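PDB 3OKG: restriction endonuclease S subunits from Thermoanaerobacter tengcongensis, which probably recognises DNA as the specificity subunit that combines with M polypeptides to form a type I restriction-modification methyltransferase. Local coordinates for residues T143-A148 with N166-L171; I56-I59 with K65-S68; A81-R86 with V159-V164; Y20-P23 with R27-R30. All coordinates share one frame; numbering follows the deposited sequence.

Contacts 4 and 2 follow one another along the chain, whereas contacts 3 and 1 interleave: 81-86, 143-148, 159-164 and 166-171. Contacts 1 and 4 meet in one two-stranded antiparallel sheet, strand 168-171 beside strand 27-30, with centres about 12 Å apart. Contact 1 also touches contact 3, centres about 16 Å apart, where Leu-146 packs on helix 161-165, which leads into strand 168-171. Contact 2, in a small hairpin, is near contact 3 (nearest atoms about 5 Å) but far from contact 4 (centres about 31 Å apart). Contacts 1 to 3 and strand 27-30 fall in the first DNA specificity range; the touches joining contacts 3, 1 and 4 suggest one continuous unit there.

Contact 1: T143-A148 with N166-L171; sequences TNQLTA and NTLIPL
Gln-145, in the type I beta turn from Thr-143 to Leu-146, completes the edge of strand 168-171 by pairing its side-chain amide with both backbone polar groups of Leu-168. Leu-168 N donates to Gln-145 OE1 at 2.9 Å, tilted 17° from that carbonyl's plane. In return Gln-145 NE2 gives a nearly straight bond (173°) of 3.0 Å to Leu-168 O, reached on a lone pair with the acceptor in the plane of the glutamine amide. Glutamine suits the place because its flat amide carries a donor and an acceptor, as a neighbouring strand's peptides would, and its chain, extended beyond CG (chi2 -177°), spans the gap. The two bonds fix the amide's rotation, and NE2 has a further acceptor in Phe-141 O. Beside this pairing, Leu-146 CD2 rests on the Thr-167 methyl CG2 at 3.6 Å, while Thr-167 OG1 turns back to Val-164 O. Along the other edge Ile-169 and Leu-171, with Thr-167 just before the strand, bond to the backbone of Val-29, Arg-27 and Leu-31, and Ile-169 packs against Leu-133 and Leu-136 of helix 130-137 and Ile-142 of helix 140-143.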
loop_
_atom_site.group_PDB
_atom_site.type_symbol
_atom_site.label_atom_id
_atom_site.label_comp_id
_atom_site.label_asym_id
_atom_site.label_seq_id
_atom_site.Cartn_x
_atom_site.Cartn_y
_atom_site.Cartn_z
ATOM N N THR A 143 11.136 -16.636 14.163
ATOM C CA THR A 143 10.073 -17.312 13.419
ATOM C C THR A 143 10.596 -18.472 12.640
ATOM O O THR A 143 10.037 -19.572 12.640
ATOM C CB THR A 143 9.565 -16.381 12.290
ATOM O OG1 THR A 143 9.183 -15.134 12.839
ATOM C CG2 THR A 143 8.406 -17.008 11.493
ATOM N N ASN A 144 11.676 -18.199 11.917
ATOM C CA ASN A 144 12.169 -19.127 10.928
ATOM C C ASN A 144 12.788 -20.366 11.583
ATOM O O ASN A 144 13.047 -21.382 10.916
ATOM C CB ASN A 144 13.141 -18.404 9.999
ATOM C CG ASN A 144 12.426 -17.408 9.029
ATOM O OD1 ASN A 144 11.183 -17.358 8.932
ATOM N ND2 ASN A 144 13.227 -16.614 8.314
ATOM N N GLN A 145 12.994 -20.293 12.896
ATOM C CA GLN A 145 13.550 -21.435 13.637
ATOM C C GLN A 145 12.481 -22.382 14.181
ATOM O O GLN A 145 12.784 -23.483 14.677
ATOM C CB GLN A 145 14.411 -20.942 14.794
ATOM C CG GLN A 145 15.705 -20.280 14.385
ATOM C CD GLN A 145 16.506 -19.903 15.617
ATOM O OE1 GLN A 145 16.884 -20.767 16.396
ATOM N NE2 GLN A 145 16.738 -18.610 15.814
ATOM N N LEU A 146 11.220 -21.971 14.086
ATOM C CA LEU A 146 10.146 -22.762 14.691
ATOM C C LEU A 146 9.678 -23.835 13.713
ATOM O O LEU A 146 8.864 -23.594 12.826
ATOM C CB LEU A 146 8.993 -21.847 15.116
ATOM C CG LEU A 146 9.454 -20.838 16.176
ATOM C CD1 LEU A 146 8.300 -19.856 16.422
ATOM C CD2 LEU A 146 9.864 -21.532 17.465
ATOM N N THR A 147 10.205 -25.033 13.872
ATOM C CA THR A 147 9.981 -26.047 12.856
ATOM C C THR A 147 8.529 -26.480 12.670
ATOM O O THR A 147 8.126 -26.791 11.544
ATOM C CB THR A 147 10.892 -27.254 13.121
ATOM O OG1 THR A 147 10.587 -27.813 14.398
ATOM C CG2 THR A 147 12.276 -26.767 13.131
ATOM N N ALA A 148 7.747 -26.481 13.753
ATOM C CA ALA A 148 6.344 -26.869 13.665
ATOM C C ALA A 148 5.510 -25.909 12.803
ATOM O O ALA A 148 4.366 -26.225 12.458
ATOM C CB ALA A 148 5.712 -27.018 15.060
ATOM N N ASN A 166 13.571 -22.642 22.971
ATOM C CA ASN A 166 14.738 -23.339 22.425
ATOM C C ASN A 166 15.431 -22.619 21.281
ATOM O O ASN A 166 16.524 -23.015 20.851
ATOM C CB ASN A 166 14.350 -24.767 21.987
ATOM C CG ASN A 166 14.189 -25.697 23.168
ATOM O OD1 ASN A 166 14.722 -25.432 24.250
ATOM N ND2 ASN A 166 13.454 -26.800 22.974
ATOM N N THR A 167 14.811 -21.555 20.776
ATOM C CA THR A 167 15.395 -20.871 19.628
ATOM C C THR A 167 16.705 -20.220 20.042
ATOM O O THR A 167 16.866 -19.844 21.199
ATOM C CB THR A 167 14.424 -19.816 18.981
ATOM O OG1 THR A 167 14.130 -18.775 19.923
ATOM C CG2 THR A 167 13.118 -20.478 18.467
ATOM N N LEU A 168 17.640 -20.092 19.098
ATOM C CA LEU A 168 18.909 -19.414 19.352
ATOM C C LEU A 168 18.806 -17.915 19.139
ATOM O O LEU A 168 18.195 -17.481 18.172
ATOM C CB LEU A 168 19.988 -19.928 18.379
ATOM C CG LEU A 168 20.437 -21.363 18.595
ATOM C CD1 LEU A 168 21.614 -21.723 17.621
ATOM C CD2 LEU A 168 20.850 -21.546 20.048
ATOM N N ILE A 169 19.464 -17.134 20.000
ATOM C CA ILE A 169 19.459 -15.683 19.885
ATOM C C ILE A 169 20.871 -15.124 20.107
ATOM O O ILE A 169 21.617 -15.663 20.901
ATOM C CB ILE A 169 18.502 -15.034 20.946
ATOM C CG1 ILE A 169 18.933 -15.372 22.378
ATOM C CG2 ILE A 169 17.037 -15.444 20.666
ATOM C CD1 ILE A 169 18.457 -14.308 23.477
ATOM N N PRO A 170 21.221 -14.038 19.401
ATOM C CA PRO A 170 22.492 -13.364 19.620
ATOM C C PRO A 170 22.350 -12.479 20.851
ATOM O O PRO A 170 21.356 -11.750 20.985
ATOM C CB PRO A 170 22.635 -12.469 18.387
ATOM C CG PRO A 170 21.286 -12.307 17.839
ATOM C CD PRO A 170 20.344 -13.248 18.533
ATOM N N LEU A 171 23.333 -12.527 21.734
ATOM C CA LEU A 171 23.225 -11.804 22.995
ATOM C C LEU A 171 24.403 -10.862 23.258
ATOM O O LEU A 171 25.445 -11.305 23.729
ATOM C CB LEU A 171 23.098 -12.814 24.122
ATOM C CG LEU A 171 22.729 -12.218 25.492
ATOM C CD1 LEU A 171 21.264 -11.900 25.522
ATOM C CD2 LEU A 171 23.053 -13.221 26.590
#

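Contact 2: I56-I59 with K65-S68; sequences ISAI and KIVS. With SO4 (sulfate ion), chain D.
The peptide carbonyl of Ala-58 is the flat group at the heart of this contact, met by two amides of the facing chain: Val-67 N approaches Ala-58 O almost head-on at 2.8 Å (C=O...N angle 172°), and Ser-68 N reaches the same Ala-58 O from the flank at 3.0 Å, tilted 19° from the carbonyl plane. One oxygen is thus gripped twice at the open end of a beta hairpin whose short strands are 59-60 and 65-66. Ile-59 and Ile-66 form a non-hydrogen-bonded antiparallel pair in it, and both send their side chains to the same face of the sheet, CG1 to CG1 at 4.3 Å, each CG1 beside its backbone N and opposite the carbonyl carbon (chi1 -63° for Ile-59). Branched isoleucines fit there, since that face packs on Ile-91 and Ala-103, with Phe-118 also against Ile-59. Lys-65 O takes a CA-H...O contact from Ile-59 CA, 3.4 Å away. Small Ala-58 lets the 3-10 turn lie close to Ser-68, its CB 3.5 Å from Ser-68 O. At the other end of that turn Ile-56 N donates to sulfate O2, an ion also held by Ser-115 and Arg-80. Ser-57 OG is hydrogen-bonded to Asp-55 OD1 and also accepts from a water at 3.0 Å, which hydrogen-bonds to Ser-68 OG, again at 3.0 Å.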
loop_
_atom_site.group_PDB
_atom_site.type_symbol
_atom_site.label_atom_id
_atom_site.label_comp_id
_atom_site.label_asym_id
_atom_site.label_seq_id
_atom_site.Cartn_x
_atom_site.Cartn_y
_atom_site.Cartn_z
ATOM N N ILE A 56 -5.000 -12.652 21.881
ATOM C CA ILE A 56 -4.384 -12.323 20.601
ATOM C C ILE A 56 -4.993 -11.061 20.003
ATOM O O ILE A 56 -4.280 -10.199 19.490
ATOM C CB ILE A 56 -4.528 -13.478 19.593
ATOM C CG1 ILE A 56 -3.798 -14.723 20.101
ATOM C CG2 ILE A 56 -3.996 -13.064 18.228
ATOM C CD1 ILE A 56 -2.364 -14.467 20.511
ATOM N N SER A 57 -6.317 -10.959 20.070
ATOM C CA SER A 57 -7.011 -9.802 19.531
ATOM C C SER A 57 -6.564 -8.497 20.193
ATOM O O SER A 57 -6.725 -7.426 19.596
ATOM C CB SER A 57 -8.538 -9.972 19.637
ATOM O OG SER A 57 -8.989 -9.548 20.911
ATOM N N ALA A 58 -5.996 -8.570 21.402
ATOM C CA ALA A 58 -5.567 -7.364 22.125
ATOM C C ALA A 58 -4.324 -6.706 21.528
ATOM O O ALA A 58 -3.974 -5.572 21.879
ATOM C CB ALA A 58 -5.311 -7.683 23.614
ATOM N N ILE A 59 -3.638 -7.441 20.660
ATOM C CA ILE A 59 -2.359 -6.991 20.115
ATOM C C ILE A 59 -2.493 -6.379 18.716
ATOM O O ILE A 59 -3.150 -6.952 17.823
ATOM C CB ILE A 59 -1.347 -8.160 20.067
ATOM C CG1 ILE A 59 -1.066 -8.641 21.502
ATOM C CG2 ILE A 59 -0.023 -7.741 19.389
ATOM C CD1 ILE A 59 0.105 -9.584 21.626
ATOM N N LYS A 65 2.174 -4.188 19.856
ATOM C CA LYS A 65 1.811 -3.443 21.078
ATOM C C LYS A 65 0.479 -3.963 21.613
ATOM O O LYS A 65 -0.409 -4.291 20.835
ATOM C CB LYS A 65 1.737 -1.943 20.792
ATOM C CG LYS A 65 1.436 -1.059 22.017
ATOM C CD LYS A 65 1.256 0.416 21.573
ATOM C CE LYS A 65 1.127 1.341 22.770
ATOM N NZ LYS A 65 2.309 1.244 23.709
ATOM N N ILE A 66 0.360 -4.082 22.934
ATOM C CA ILE A 66 -0.917 -4.477 23.513
ATOM C C ILE A 66 -1.792 -3.205 23.506
ATOM O O ILE A 66 -1.512 -2.261 24.234
ATOM C CB ILE A 66 -0.743 -4.967 24.927
ATOM C CG1 ILE A 66 0.076 -6.282 24.950
ATOM C CG2 ILE A 66 -2.121 -5.232 25.584
ATOM C CD1 ILE A 66 0.676 -6.546 26.307
ATOM N N VAL A 67 -2.821 -3.180 22.672
ATOM C CA VAL A 67 -3.630 -1.961 22.554
ATOM C C VAL A 67 -5.084 -2.126 22.962
ATOM O O VAL A 67 -5.762 -1.126 23.176
ATOM C CB VAL A 67 -3.597 -1.362 21.116
ATOM C CG1 VAL A 67 -2.142 -0.992 20.704
ATOM C CG2 VAL A 67 -4.245 -2.296 20.125
ATOM N N SER A 68 -5.588 -3.354 23.029
ATOM C CA SER A 68 -7.009 -3.503 23.391
ATOM C C SER A 68 -7.311 -4.688 24.322
ATOM O O SER A 68 -8.065 -5.595 23.979
ATOM C CB SER A 68 -7.891 -3.522 22.148
ATOM O OG SER A 68 -7.488 -4.538 21.246
HETATM S S SO4 D . -6.451 -16.374 22.040
HETATM O O1 SO4 D . -6.552 -17.376 23.086
HETATM O O2 SO4 D . -5.433 -15.393 22.428
HETATM O O3 SO4 D . -6.000 -16.999 20.801
HETATM O O4 SO4 D . -7.731 -15.719 21.856
HETATM O O HOH W 1 -9.596 -6.591 20.861
#

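Contact 3: A81-R86 with V159-V164; sequences ARKVIR and VTDNDV. With SO4 (sulfate ion), chain H; SO4 (sulfate ion), chain F.
Lys-83 and Asp-161 face each other with their CA atoms 12.1 Å apart, so strand 81-84 and the start of helix 161-165 are joined by side chains alone. Lys-83 does most of the reaching: its chain is stretched from CG to NZ, every torsion past chi1 near 180°. The two side chains come from opposite directions, and NZ forms a salt bridge with Asp-161 OD2 at 2.6 Å, on the syn side and 19° out of the carboxylate plane. The ammonium has a second firm partner in Phe-118 O, so this buried charge is met by a carboxylate and a backbone oxygen. Strand 81-84 is one of the two outermost strands of a four-stranded mixed sheet, next to 113-115, and the bridge joins it to the helix. An aspartate suits the first turn, where its negative charge would be favoured by the helix dipole. Thr-160, the N-cap, and Asp-163 form a capping box at the start of the helix: Asp-163 N donates to Thr-160 OG1 at 3.0 Å, and Thr-160 N returns a 3.1 Å bond to Asp-163 OD2, met from above the carboxylate plane. Thr-160 OG1 also donates to a sulfate, which Asn-162 ND2 holds by O2 at 3.0 Å. With an alanine in place of Thr-160, Asp-163 N would probably lose its capping acceptor and the sulfate one of its two donors in this turn. Beyond the strand, Arg-86 meets a second sulfate through weak bonds, NE to O2 at 3.0 Å and NH2 to O4 at 3.4 Å, with O4 at the guanidinium edge.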
loop_
_atom_site.group_PDB
_atom_site.type_symbol
_atom_site.label_atom_id
_atom_site.label_comp_id
_atom_site.label_asym_id
_atom_site.label_seq_id
_atom_site.Cartn_x
_atom_site.Cartn_y
_atom_site.Cartn_z
ATOM N N ALA A 81 -7.530 -18.051 29.925
ATOM C CA ALA A 81 -7.013 -16.951 30.707
ATOM C C ALA A 81 -6.303 -17.465 31.955
ATOM O O ALA A 81 -6.885 -17.499 33.031
ATOM C CB ALA A 81 -8.136 -15.940 31.060
ATOM N N ARG A 82 -5.035 -17.870 31.822
ATOM C CA ARG A 82 -4.381 -18.523 32.953
ATOM C C ARG A 82 -2.923 -18.142 33.209
ATOM O O ARG A 82 -2.381 -18.499 34.253
ATOM C CB ARG A 82 -4.499 -20.053 32.845
ATOM C CG ARG A 82 -5.934 -20.571 32.857
ATOM C CD ARG A 82 -6.593 -20.537 34.241
ATOM N NE ARG A 82 -7.885 -21.226 34.196
ATOM C CZ ARG A 82 -9.006 -20.715 33.690
ATOM N NH1 ARG A 82 -9.033 -19.475 33.192
ATOM N NH2 ARG A 82 -10.113 -21.450 33.686
ATOM N N LYS A 83 -2.285 -17.431 32.284
ATOM C CA LYS A 83 -0.850 -17.135 32.468
ATOM C C LYS A 83 -0.678 -15.752 33.043
ATOM O O LYS A 83 -1.185 -14.792 32.480
ATOM C CB LYS A 83 -0.077 -17.260 31.141
ATOM C CG LYS A 83 0.093 -18.709 30.683
ATOM C CD LYS A 83 0.896 -18.822 29.383
ATOM C CE LYS A 83 1.164 -20.309 29.063
ATOM N NZ LYS A 83 1.974 -20.474 27.828
ATOM N N VAL A 84 0.052 -15.658 34.159
ATOM C CA VAL A 84 0.232 -14.392 34.847
ATOM C C VAL A 84 1.333 -13.628 34.132
ATOM O O VAL A 84 2.394 -14.174 33.878
ATOM C CB VAL A 84 0.678 -14.608 36.295
ATOM C CG1 VAL A 84 1.097 -13.299 36.920
ATOM C CG2 VAL A 84 -0.424 -15.273 37.106
ATOM N N ILE A 85 1.066 -12.387 33.753
ATOM C CA ILE A 85 2.126 -11.600 33.137
ATOM C C ILE A 85 2.661 -10.549 34.093
ATOM O O ILE A 85 1.959 -10.084 35.008
ATOM C CB ILE A 85 1.681 -10.939 31.827
ATOM C CG1 ILE A 85 0.422 -10.077 32.047
ATOM C CG2 ILE A 85 1.403 -12.023 30.799
ATOM C CD1 ILE A 85 -0.130 -9.395 30.766
ATOM N N ARG A 86 3.902 -10.160 33.855
ATOM C CA ARG A 86 4.571 -9.152 34.683
ATOM C C ARG A 86 5.152 -8.060 33.800
ATOM O O ARG A 86 5.460 -8.287 32.624
ATOM C CB ARG A 86 5.688 -9.798 35.511
ATOM C CG ARG A 86 5.202 -10.864 36.512
ATOM C CD ARG A 86 4.491 -10.210 37.696
ATOM N NE ARG A 86 3.925 -11.222 38.582
ATOM C CZ ARG A 86 3.062 -10.970 39.563
ATOM N NH1 ARG A 86 2.650 -9.727 39.797
ATOM N NH2 ARG A 86 2.607 -11.971 40.310
ATOM N N VAL A 159 3.298 -25.302 17.244
ATOM C CA VAL A 159 4.417 -24.737 18.009
ATOM C C VAL A 159 4.120 -24.739 19.509
ATOM O O VAL A 159 3.001 -24.434 19.921
ATOM C CB VAL A 159 4.720 -23.284 17.564
ATOM C CG1 VAL A 159 5.737 -22.613 18.528
ATOM C CG2 VAL A 159 5.242 -23.279 16.147
ATOM N N THR A 160 5.122 -25.072 20.322
ATOM C CA THR A 160 4.971 -25.100 21.779
ATOM C C THR A 160 5.796 -23.978 22.425
ATOM O O THR A 160 6.670 -23.403 21.771
ATOM C CB THR A 160 5.501 -26.426 22.386
ATOM O OG1 THR A 160 6.920 -26.504 22.209
ATOM C CG2 THR A 160 4.832 -27.643 21.764
ATOM N N ASP A 161 5.533 -23.687 23.699
ATOM C CA ASP A 161 6.333 -22.683 24.412
ATOM C C ASP A 161 7.801 -23.141 24.434
ATOM O O ASP A 161 8.723 -22.347 24.237
ATOM C CB ASP A 161 5.854 -22.520 25.854
ATOM C CG ASP A 161 4.465 -21.884 25.963
ATOM O OD1 ASP A 161 3.990 -21.256 24.995
ATOM O OD2 ASP A 161 3.840 -22.023 27.032
ATOM N N ASN A 162 8.036 -24.427 24.709
ATOM C CA ASN A 162 9.434 -24.921 24.695
ATOM C C ASN A 162 10.141 -24.714 23.347
ATOM O O ASN A 162 11.334 -24.424 23.314
ATOM C CB ASN A 162 9.512 -26.402 25.116
ATOM C CG ASN A 162 9.274 -26.579 26.591
ATOM O OD1 ASN A 162 9.493 -25.649 27.374
ATOM N ND2 ASN A 162 8.799 -27.754 26.984
ATOM N N ASP A 163 9.406 -24.859 22.249
ATOM C CA ASP A 163 9.986 -24.612 20.928
ATOM C C ASP A 163 10.521 -23.168 20.884
ATOM O O ASP A 163 11.616 -22.891 20.396
ATOM C CB ASP A 163 8.921 -24.750 19.827
ATOM C CG ASP A 163 8.508 -26.204 19.563
ATOM O OD1 ASP A 163 9.175 -27.123 20.065
ATOM O OD2 ASP A 163 7.506 -26.401 18.844
ATOM N N VAL A 164 9.725 -22.234 21.382
ATOM C CA VAL A 164 10.167 -20.836 21.384
ATOM C C VAL A 164 11.390 -20.645 22.300
ATOM O O VAL A 164 12.387 -20.024 21.911
ATOM C CB VAL A 164 9.004 -19.901 21.782
ATOM C CG1 VAL A 164 9.464 -18.413 21.829
ATOM C CG2 VAL A 164 7.797 -20.087 20.808
HETATM S S SO4 H . 5.215 -14.776 39.368
HETATM O O1 SO4 H . 5.056 -15.181 40.765
HETATM O O2 SO4 H . 5.852 -13.461 39.327
HETATM O O3 SO4 H . 6.053 -15.757 38.667
HETATM O O4 SO4 H . 3.904 -14.699 38.719
HETATM S S SO4 F . 7.192 -29.816 24.657
HETATM O O1 SO4 F . 6.239 -28.973 25.380
HETATM O O2 SO4 F . 8.172 -30.367 25.598
HETATM O O3 SO4 F . 6.432 -30.873 23.966
HETATM O O4 SO4 F . 7.899 -29.013 23.661
#

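Contact 4: Y20-P23 with R27-R30; sequences YKLP and RWVR
Trp-28 drives the edge of its six-membered ring into the face of the Tyr-20 ring, a T-shaped stack with planes at 84° and centroids 4.9 Å apart. CZ2 of Trp-28 sits over the centre of the Tyr-20 ring, and CH2 comes within 3.6 Å of Tyr-20 CE2. A chi1 of 58° puts the tyrosine ring there, with CG between its backbone N and carbonyl carbon. Trp-28 NE1 donates to Tyr-20 O at 2.9 Å, nearly along the C=O axis and close to the ring plane. Leu-22 lies over one indole face, its CD1 3.5 Å from the centroid of the five-membered ring, a CH-pi contact. Tryptophan suits the spot because one flat group offers a face, an edge and an N-H. An alanine in its place would probably leave Tyr-20 O without its donor, the Tyr-20 face without the ring edge it meets and Leu-22 CD1 without its aromatic surface. Strand 27-30 pairs with strand 168-171, whose Pro-170 touches Tyr-20 and Leu-22, while Tyr-20 reaches the C-terminal end through OH to Phe-408 O and a cation-pi pair with Arg-409. One directed bond plus aromatic and aliphatic packing suggests that this loop is held in a definite orientation.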
loop_
_atom_site.group_PDB
_atom_site.type_symbol
_atom_site.label_atom_id
_atom_site.label_comp_id
_atom_site.label_asym_id
_atom_site.label_seq_id
_atom_site.Cartn_x
_atom_site.Cartn_y
_atom_site.Cartn_z
ATOM N N TYR A 20 25.579 -17.336 12.770
ATOM C CA TYR A 20 26.387 -16.382 12.021
ATOM C C TYR A 20 27.295 -15.679 13.010
ATOM O O TYR A 20 27.078 -15.762 14.215
ATOM C CB TYR A 20 25.552 -15.380 11.205
ATOM C CG TYR A 20 24.574 -14.554 12.012
ATOM C CD1 TYR A 20 24.990 -13.426 12.702
ATOM C CD2 TYR A 20 23.224 -14.907 12.080
ATOM C CE1 TYR A 20 24.075 -12.673 13.460
ATOM C CE2 TYR A 20 22.322 -14.169 12.812
ATOM C CZ TYR A 20 22.758 -13.048 13.501
ATOM O OH TYR A 20 21.855 -12.324 14.244
ATOM N N LYS A 21 28.315 -15.008 12.496
ATOM C CA LYS A 21 29.377 -14.464 13.329
ATOM C C LYS A 21 28.948 -13.151 13.998
ATOM O O LYS A 21 28.487 -12.233 13.335
ATOM C CB LYS A 21 30.623 -14.216 12.480
ATOM C CG LYS A 21 31.840 -13.775 13.271
ATOM C CD LYS A 21 32.968 -13.386 12.314
ATOM C CE LYS A 21 34.332 -13.541 12.963
ATOM N NZ LYS A 21 34.308 -13.155 14.397
ATOM N N LEU A 22 29.127 -13.069 15.310
ATOM C CA LEU A 22 28.672 -11.909 16.088
ATOM C C LEU A 22 29.868 -11.058 16.439
ATOM O O LEU A 22 31.003 -11.568 16.441
ATOM C CB LEU A 22 28.037 -12.384 17.394
ATOM C CG LEU A 22 26.845 -13.318 17.238
ATOM C CD1 LEU A 22 26.320 -13.728 18.600
ATOM C CD2 LEU A 22 25.773 -12.650 16.410
ATOM N N PRO A 23 29.632 -9.773 16.734
ATOM C CA PRO A 23 30.730 -8.907 17.183
ATOM C C PRO A 23 31.383 -9.467 18.431
ATOM O O PRO A 23 30.772 -10.250 19.152
ATOM C CB PRO A 23 30.030 -7.584 17.502
ATOM C CG PRO A 23 28.826 -7.572 16.581
ATOM C CD PRO A 23 28.370 -9.016 16.561
ATOM N N ARG A 27 27.410 -13.257 22.568
ATOM C CA ARG A 27 27.386 -14.716 22.577
ATOM C C ARG A 27 26.056 -15.287 22.088
ATOM O O ARG A 27 25.020 -14.612 22.133
ATOM C CB ARG A 27 27.681 -15.240 23.995
ATOM C CG ARG A 27 26.855 -14.543 25.055
ATOM C CD ARG A 27 27.403 -14.737 26.463
ATOM N NE ARG A 27 27.074 -16.069 26.891
ATOM C CZ ARG A 27 26.189 -16.372 27.829
ATOM N NH1 ARG A 27 25.556 -15.423 28.506
ATOM N NH2 ARG A 27 25.959 -17.646 28.091
ATOM N N TRP A 28 26.091 -16.535 21.632
ATOM C CA TRP A 28 24.874 -17.240 21.214
ATOM C C TRP A 28 24.311 -18.068 22.363
ATOM O O TRP A 28 25.043 -18.844 22.970
ATOM C CB TRP A 28 25.171 -18.187 20.046
ATOM C CG TRP A 28 25.271 -17.514 18.727
ATOM C CD1 TRP A 28 26.423 -17.269 18.009
ATOM C CD2 TRP A 28 24.191 -16.990 17.948
ATOM N NE1 TRP A 28 26.115 -16.629 16.838
ATOM C CE2 TRP A 28 24.752 -16.442 16.773
ATOM C CE3 TRP A 28 22.797 -16.913 18.139
ATOM C CZ2 TRP A 28 23.973 -15.828 15.788
ATOM C CZ3 TRP A 28 22.021 -16.313 17.153
ATOM C CH2 TRP A 28 22.616 -15.788 15.980
ATOM N N VAL A 29 23.015 -17.909 22.648
ATOM C CA VAL A 29 22.336 -18.716 23.659
ATOM C C VAL A 29 20.945 -19.121 23.182
ATOM O O VAL A 29 20.414 -18.524 22.248
ATOM C CB VAL A 29 22.160 -17.921 24.957
ATOM C CG1 VAL A 29 23.496 -17.536 25.486
ATOM C CG2 VAL A 29 21.256 -16.657 24.720
ATOM N N ARG A 30 20.347 -20.131 23.815
ATOM C CA ARG A 30 18.920 -20.369 23.599
ATOM C C ARG A 30 18.163 -19.284 24.374
ATOM O O ARG A 30 18.597 -18.874 25.441
ATOM C CB ARG A 30 18.507 -21.773 24.073
ATOM C CG ARG A 30 19.015 -22.949 23.168
ATOM C CD ARG A 30 18.676 -24.333 23.779
ATOM N NE ARG A 30 19.111 -24.374 25.174
ATOM C CZ ARG A 30 20.372 -24.534 25.564
ATOM N NH1 ARG A 30 21.342 -24.729 24.674
ATOM N NH2 ARG A 30 20.662 -24.516 26.858
#